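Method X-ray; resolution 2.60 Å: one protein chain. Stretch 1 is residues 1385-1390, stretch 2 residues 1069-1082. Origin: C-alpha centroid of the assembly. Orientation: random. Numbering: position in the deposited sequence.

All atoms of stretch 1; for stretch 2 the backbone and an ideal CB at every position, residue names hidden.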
ATOM      1  N   VAL A1385      34.845 -13.875 -27.413  1.00 57.01           N
ATOM      2  CA  VAL A1385      33.820 -12.869 -27.642  1.00 59.04           C
ATOM      3  C   VAL A1385      32.531 -13.350 -26.969  1.00 60.16           C
ATOM      4  O   VAL A1385      32.310 -14.544 -26.859  1.00 62.01           O
ATOM      5  CB  VAL A1385      33.644 -12.616 -29.157  1.00 57.31           C
ATOM      6  CG1 VAL A1385      32.198 -12.522 -29.526  1.00 58.55           C
ATOM      7  CG2 VAL A1385      34.408 -11.372 -29.583  1.00 54.57           C
ATOM      8  N   PRO A1386      31.706 -12.432 -26.451  1.00 64.71           N
ATOM      9  CA  PRO A1386      30.493 -12.930 -25.784  1.00 57.37           C
ATOM     10  C   PRO A1386      29.307 -13.222 -26.719  1.00 57.18           C
ATOM     11  O   PRO A1386      28.391 -13.914 -26.278  1.00 63.22           O
ATOM     12  CB  PRO A1386      30.152 -11.801 -24.803  1.00 61.83           C
ATOM     13  CG  PRO A1386      30.756 -10.574 -25.395  1.00 60.55           C
ATOM     14  CD  PRO A1386      31.978 -11.013 -26.140  1.00 61.88           C
ATOM     15  N   SER A1387      29.328 -12.753 -27.967  1.00 59.36           N
ATOM     16  CA  SER A1387      28.232 -13.026 -28.908  1.00 56.82           C
ATOM     17  C   SER A1387      28.536 -12.625 -30.364  1.00 55.04           C
ATOM     18  O   SER A1387      29.447 -11.845 -30.614  1.00 57.49           O
ATOM     19  CB  SER A1387      26.975 -12.292 -28.448  1.00 57.89           C
ATOM     20  OG  SER A1387      27.147 -10.894 -28.594  1.00 58.50           O
ATOM     21  N   TYR A1388      27.752 -13.115 -31.323  1.00 54.35           N
ATOM     22  CA  TYR A1388      27.925 -12.711 -32.727  1.00 56.60           C
ATOM     23  C   TYR A1388      27.720 -11.216 -32.934  1.00 63.79           C
ATOM     24  O   TYR A1388      28.363 -10.601 -33.803  1.00 67.41           O
ATOM     25  CB  TYR A1388      26.957 -13.449 -33.661  1.00 58.64           C
ATOM     26  CG  TYR A1388      27.181 -14.931 -33.797  1.00 61.91           C
ATOM     27  CD1 TYR A1388      28.425 -15.492 -33.553  1.00 61.98           C
ATOM     28  CD2 TYR A1388      26.139 -15.774 -34.166  1.00 63.27           C
ATOM     29  CE1 TYR A1388      28.632 -16.848 -33.669  1.00 66.46           C
ATOM     30  CE2 TYR A1388      26.333 -17.132 -34.283  1.00 69.86           C
ATOM     31  CZ  TYR A1388      27.585 -17.667 -34.034  1.00 63.82           C
ATOM     32  OH  TYR A1388      27.797 -19.025 -34.148  1.00 70.29           O
ATOM     33  N   VAL A1389      26.801 -10.641 -32.160  1.00 64.94           N
ATOM     34  CA  VAL A1389      26.463  -9.234 -32.317  1.00 64.54           C
ATOM     35  C   VAL A1389      27.618  -8.362 -31.836  1.00 61.06           C
ATOM     36  O   VAL A1389      27.897  -7.315 -32.423  1.00 67.87           O
ATOM     37  CB  VAL A1389      25.160  -8.858 -31.563  1.00 65.26           C
ATOM     38  CG1 VAL A1389      24.897  -7.353 -31.671  1.00 61.76           C
ATOM     39  CG2 VAL A1389      23.966  -9.648 -32.111  1.00 64.21           C
ATOM     40  N   CYS A1390      28.305  -8.805 -30.790  1.00 52.11           N
ATOM     41  CA  CYS A1390      29.449  -8.056 -30.288  1.00 57.44           C
ATOM     42  C   CYS A1390      30.658  -8.157 -31.243  1.00 67.54           C
ATOM     43  O   CYS A1390      31.324  -7.152 -31.555  1.00 64.67           O
ATOM     44  CB  CYS A1390      29.841  -8.544 -28.890  1.00 54.21           C
ATOM     45  SG  CYS A1390      31.329  -7.730 -28.263  1.00 64.12           S
ATOM     46  N   UNK A1069      18.465 -20.617 -36.639  1.00 66.88           N
ATOM     47  CA  UNK A1069      18.794 -21.217 -35.374  1.00 61.56           C
ATOM     48  C   UNK A1069      20.086 -20.708 -34.803  1.00 65.37           C
ATOM     49  O   UNK A1069      20.258 -20.621 -33.622  1.00 64.38           O
ATOM     50  CB  UNK A1069      18.860 -22.739 -35.519  1.00 61.56           C
ATOM     51  N   UNK A1070      21.018 -20.389 -35.662  1.00 66.49           N
ATOM     52  CA  UNK A1070      22.286 -19.820 -35.221  1.00 63.62           C
ATOM     53  C   UNK A1070      22.067 -18.477 -34.517  1.00 64.39           C
ATOM     54  O   UNK A1070      22.645 -18.215 -33.456  1.00 62.18           O
ATOM     55  CB  UNK A1070      23.232 -19.647 -36.411  1.00 63.62           C
ATOM     56  N   UNK A1071      21.232 -17.626 -35.103  1.00 60.94           N
ATOM     57  CA  UNK A1071      20.978 -16.343 -34.490  1.00 62.13           C
ATOM     58  C   UNK A1071      19.974 -16.464 -33.348  1.00 64.25           C
ATOM     59  O   UNK A1071      19.967 -15.624 -32.458  1.00 63.72           O
ATOM     60  CB  UNK A1071      20.474 -15.349 -35.538  1.00 62.13           C
ATOM     61  N   UNK A1072      19.151 -17.505 -33.336  1.00 60.90           N
ATOM     62  CA  UNK A1072      18.273 -17.741 -32.183  1.00 59.44           C
ATOM     63  C   UNK A1072      19.105 -18.043 -30.937  1.00 64.57           C
ATOM     64  O   UNK A1072      18.791 -17.576 -29.849  1.00 67.61           O
ATOM     65  CB  UNK A1072      17.306 -18.892 -32.467  1.00 59.44           C
ATOM     66  N   UNK A1073      20.164 -18.834 -31.092  1.00 67.82           N
ATOM     67  CA  UNK A1073      20.981 -19.242 -29.945  1.00 67.04           C
ATOM     68  C   UNK A1073      21.867 -18.083 -29.500  1.00 62.38           C
ATOM     69  O   UNK A1073      22.462 -18.122 -28.433  1.00 60.72           O
ATOM     70  CB  UNK A1073      21.835 -20.464 -30.292  1.00 67.04           C
ATOM     71  N   UNK A1074      21.957 -17.060 -30.341  1.00 61.82           N
ATOM     72  CA  UNK A1074      22.755 -15.882 -30.043  1.00 61.27           C
ATOM     73  C   UNK A1074      21.958 -14.814 -29.264  1.00 63.04           C
ATOM     74  O   UNK A1074      22.528 -14.062 -28.467  1.00 58.20           O
ATOM     75  CB  UNK A1074      23.293 -15.286 -31.346  1.00 61.27           C
ATOM     76  N   UNK A1075      20.650 -14.753 -29.519  1.00 60.82           N
ATOM     77  CA  UNK A1075      19.728 -13.889 -28.784  1.00 62.89           C
ATOM     78  C   UNK A1075      19.971 -13.897 -27.270  1.00 64.61           C
ATOM     79  O   UNK A1075      20.246 -12.848 -26.694  1.00 59.75           O
ATOM     80  CB  UNK A1075      18.287 -14.317 -29.071  1.00 62.89           C
ATOM     81  N   UNK A1076      19.916 -15.075 -26.619  1.00 66.27           N
ATOM     82  CA  UNK A1076      20.081 -15.029 -25.164  1.00 56.93           C
ATOM     83  C   UNK A1076      21.492 -14.665 -24.727  1.00 57.62           C
ATOM     84  O   UNK A1076      21.708 -14.476 -23.541  1.00 58.33           O
ATOM     85  CB  UNK A1076      19.701 -16.382 -24.559  1.00 56.93           C
ATOM     86  N   UNK A1077      22.445 -14.630 -25.651  1.00 57.34           N
ATOM     87  CA  UNK A1077      23.784 -14.172 -25.315  1.00 57.17           C
ATOM     88  C   UNK A1077      23.837 -12.644 -25.350  1.00 58.69           C
ATOM     89  O   UNK A1077      24.518 -12.010 -24.551  1.00 58.13           O
ATOM     90  CB  UNK A1077      24.815 -14.770 -26.274  1.00 57.17           C
ATOM     91  N   UNK A1078      23.080 -12.076 -26.282  1.00 58.09           N
ATOM     92  CA  UNK A1078      23.081 -10.662 -26.581  1.00 53.13           C
ATOM     93  C   UNK A1078      22.144  -9.836 -25.660  1.00 60.11           C
ATOM     94  O   UNK A1078      22.531  -8.773 -25.161  1.00 55.42           O
ATOM     95  CB  UNK A1078      22.679 -10.465 -28.044  1.00 53.13           C
ATOM     96  N   UNK A1079      20.921 -10.336 -25.450  1.00 57.73           N
ATOM     97  CA  UNK A1079      19.879  -9.635 -24.706  1.00 50.39           C
ATOM     98  C   UNK A1079      20.290  -9.191 -23.291  1.00 56.02           C
ATOM     99  O   UNK A1079      19.998  -8.079 -22.904  1.00 59.66           O
ATOM    100  CB  UNK A1079      18.647 -10.538 -24.608  1.00 50.39           C
ATOM    101  N   UNK A1080      20.966 -10.046 -22.511  1.00 55.76           N
ATOM    102  CA  UNK A1080      21.371  -9.503 -21.213  1.00 55.98           C
ATOM    103  C   UNK A1080      22.366  -8.353 -21.323  1.00 58.82           C
ATOM    104  O   UNK A1080      22.296  -7.425 -20.535  1.00 64.90           O
ATOM    105  CB  UNK A1080      21.979 -10.616 -20.357  1.00 55.98           C
ATOM    106  N   UNK A1081      23.287  -8.411 -22.274  1.00 63.09           N
ATOM    107  CA  UNK A1081      24.316  -7.378 -22.371  1.00 63.35           C
ATOM    108  C   UNK A1081      23.720  -6.051 -22.824  1.00 58.67           C
ATOM    109  O   UNK A1081      24.083  -5.000 -22.319  1.00 61.74           O
ATOM    110  CB  UNK A1081      25.421  -7.814 -23.336  1.00 63.35           C
ATOM    111  N   UNK A1082      22.797  -6.104 -23.770  1.00 56.34           N
ATOM    112  CA  UNK A1082      22.179  -4.896 -24.265  1.00 58.52           C
ATOM    113  C   UNK A1082      21.312  -4.268 -23.177  1.00 64.74           C
ATOM    114  O   UNK A1082      21.312  -3.051 -22.994  1.00 65.50           O
ATOM    115  CB  UNK A1082      21.351  -5.191 -25.517  1.00 58.52           C
TER

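Stretch 1 enters a helix at Tyr1388, with Ser1387 at the N-cap: Ser1387 OG accepts from Cys1390 N at 3.2 Å. The amide of Tyr1388 is left without a partner inside its own stretch and faces the backbone of stretch 2.

Position 1069 is helical and beyond reach of stretch 1, which places no demand on it; it is Asn1069. At 1070 the CA-to-CB bond points sideways, and the ideal CB lies 4.5 Å from Tyr1388 CE2, so an aromatic or a long aliphatic side chain could line the phenol. Phe1070 does so, with its CD2 4.0 Å from Tyr1388 CE2 and 3.5 Å from Tyr1388 OH. Positions 1071, 1072 and 1073 have nothing of stretch 1 within 5.5 Å of their ideal CB atoms and tolerate many residues; they are Ser1071, Leu1072 and Thr1073.

Position 1074 is the most constrained. Its CA-to-CB bond points toward stretch 1, the ideal CB is 4.0 Å from Tyr1388 CD2, and the free amide at the start of the helix calls for a short side chain with an acceptor one atom beyond the gamma position: Asp or Asn. The residue is Asp1074, in the t rotamer. Tyr1388 N donates to Asp1074 OD1 at 3.0 Å with an angle of 162°, while Asp1074 OD2 packs 3.6 Å from Val1389 CG2.

Position 1075 directs its CB away, and 1076 is out of reach; Leu1075 and Pro1076 fill them.

At 1077 the CB again points toward stretch 1, 3.7 Å from Pro1386 O and 3.9 Å from Ser1387 CB. The Tyr1388 ring lies farther off in another direction, so a long side chain that turns that way could reach it; Lys, Arg, Gln or Met would be plausible. Arg1077 brings NH2 over one ring face, 4.0 Å from Tyr1388 CE2; with its CZ 5.3 Å from the ring centroid, any cation-pi attraction is weak. Its NE forms a salt bridge to Asp1074 OD1 at 3.0 Å, so the oxygen that receives the Tyr1388 amide is also held from within stretch 2.

The ideal CB at 1078 lies 4.3 Å from Val1389 CG2 and 4.5 Å from Ser1387 OG, a mixed setting suited to a flat ring or a medium aliphatic chain. His1078 offers a ring face to Val1389, whose CG2 sits 4.1 Å from the centroid of the His1078 ring in a CH-pi contact.

Positions 1079 and 1080 are out of reach of stretch 1, which sets no preference; they are Met1079 and Pro1080. Position 1081 points toward it with room before the Pro1386 ring, favouring a longer apolar chain; Leu1081 CD1 meets Pro1386 CB at 3.8 Å. Position 1082, out of reach, is Leu1082.

Stretch 2, residues 1069-1082: NFSLTDLPRHMPLL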
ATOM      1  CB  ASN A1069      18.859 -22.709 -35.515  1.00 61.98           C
ATOM      2  CG  ASN A1069      18.168 -23.403 -34.397  1.00 72.85           C
ATOM      3  OD1 ASN A1069      18.737 -23.592 -33.349  1.00 74.06           O
ATOM      4  ND2 ASN A1069      16.929 -23.754 -34.599  1.00 66.73           N
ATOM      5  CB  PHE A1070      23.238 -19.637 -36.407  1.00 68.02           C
ATOM      6  CG  PHE A1070      24.331 -20.675 -36.498  1.00 69.32           C
ATOM      7  CD1 PHE A1070      24.033 -22.029 -36.569  1.00 66.92           C
ATOM      8  CD2 PHE A1070      25.665 -20.291 -36.569  1.00 75.41           C
ATOM      9  CE1 PHE A1070      25.048 -22.982 -36.679  1.00 58.71           C
ATOM     10  CE2 PHE A1070      26.690 -21.253 -36.687  1.00 65.98           C
ATOM     11  CZ  PHE A1070      26.370 -22.589 -36.731  1.00 61.15           C
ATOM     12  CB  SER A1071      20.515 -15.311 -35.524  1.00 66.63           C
ATOM     13  OG  SER A1071      19.537 -15.820 -36.401  1.00 63.71           O
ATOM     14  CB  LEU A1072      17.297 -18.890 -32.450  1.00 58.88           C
ATOM     15  CG  LEU A1072      16.014 -19.136 -31.631  1.00 67.65           C
ATOM     16  CD1 LEU A1072      15.421 -20.490 -31.962  1.00 56.03           C
ATOM     17  CD2 LEU A1072      16.184 -19.036 -30.139  1.00 62.26           C
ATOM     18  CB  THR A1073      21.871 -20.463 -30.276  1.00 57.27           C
ATOM     19  OG1 THR A1073      22.538 -20.205 -31.504  1.00 72.44           O
ATOM     20  CG2 THR A1073      21.056 -21.716 -30.454  1.00 60.75           C
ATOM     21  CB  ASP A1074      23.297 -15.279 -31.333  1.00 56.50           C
ATOM     22  CG  ASP A1074      24.388 -14.267 -31.080  1.00 63.78           C
ATOM     23  OD1 ASP A1074      25.303 -14.586 -30.288  1.00 60.07           O
ATOM     24  OD2 ASP A1074      24.330 -13.163 -31.667  1.00 62.26           O
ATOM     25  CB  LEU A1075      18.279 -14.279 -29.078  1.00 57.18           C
ATOM     26  CG  LEU A1075      17.478 -13.267 -29.887  1.00 65.27           C
ATOM     27  CD1 LEU A1075      15.991 -13.427 -29.595  1.00 63.26           C
ATOM     28  CD2 LEU A1075      17.935 -11.839 -29.614  1.00 55.20           C
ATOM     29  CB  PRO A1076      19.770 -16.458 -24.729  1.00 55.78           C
ATOM     30  CG  PRO A1076      19.288 -17.160 -25.962  1.00 66.85           C
ATOM     31  CD  PRO A1076      19.897 -16.462 -27.096  1.00 62.11           C
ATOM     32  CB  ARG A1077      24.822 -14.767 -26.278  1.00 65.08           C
ATOM     33  CG  ARG A1077      25.126 -16.238 -26.028  1.00 69.27           C
ATOM     34  CD  ARG A1077      26.313 -16.717 -26.827  1.00 61.35           C
ATOM     35  NE  ARG A1077      26.090 -16.693 -28.271  1.00 64.13           N
ATOM     36  CZ  ARG A1077      26.050 -17.782 -29.040  1.00 65.90           C
ATOM     37  NH1 ARG A1077      26.198 -18.989 -28.497  1.00 63.93           N
ATOM     38  NH2 ARG A1077      25.859 -17.666 -30.351  1.00 63.23           N
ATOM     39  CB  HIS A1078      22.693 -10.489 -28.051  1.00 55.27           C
ATOM     40  CG  HIS A1078      22.443  -9.073 -28.458  1.00 55.20           C
ATOM     41  ND1 HIS A1078      23.446  -8.131 -28.520  1.00 55.22           N
ATOM     42  CD2 HIS A1078      21.307  -8.444 -28.837  1.00 53.78           C
ATOM     43  CE1 HIS A1078      22.934  -6.976 -28.913  1.00 59.62           C
ATOM     44  NE2 HIS A1078      21.640  -7.141 -29.119  1.00 59.10           N
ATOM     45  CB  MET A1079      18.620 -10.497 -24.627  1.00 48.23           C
ATOM     46  CG  MET A1079      17.881 -10.662 -25.937  1.00 48.71           C
ATOM     47  SD  MET A1079      17.635  -9.126 -26.856  1.00 64.06           S
ATOM     48  CE  MET A1079      16.003  -8.586 -26.334  1.00 66.87           C
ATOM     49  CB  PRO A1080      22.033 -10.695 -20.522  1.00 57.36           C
ATOM     50  CG  PRO A1080      21.580 -11.887 -21.271  1.00 55.50           C
ATOM     51  CD  PRO A1080      21.358 -11.455 -22.659  1.00 54.23           C
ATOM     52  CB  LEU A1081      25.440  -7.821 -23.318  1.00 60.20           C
ATOM     53  CG  LEU A1081      26.183  -9.078 -22.859  1.00 63.44           C
ATOM     54  CD1 LEU A1081      27.024  -9.705 -24.007  1.00 68.45           C
ATOM     55  CD2 LEU A1081      27.052  -8.796 -21.650  1.00 63.13           C
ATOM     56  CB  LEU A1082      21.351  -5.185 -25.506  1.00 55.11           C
ATOM     57  CG  LEU A1082      20.670  -3.957 -26.095  1.00 57.59           C
ATOM     58  CD1 LEU A1082      21.639  -3.076 -26.882  1.00 48.36           C
ATOM     59  CD2 LEU A1082      19.518  -4.398 -26.952  1.00 58.05           C
TER
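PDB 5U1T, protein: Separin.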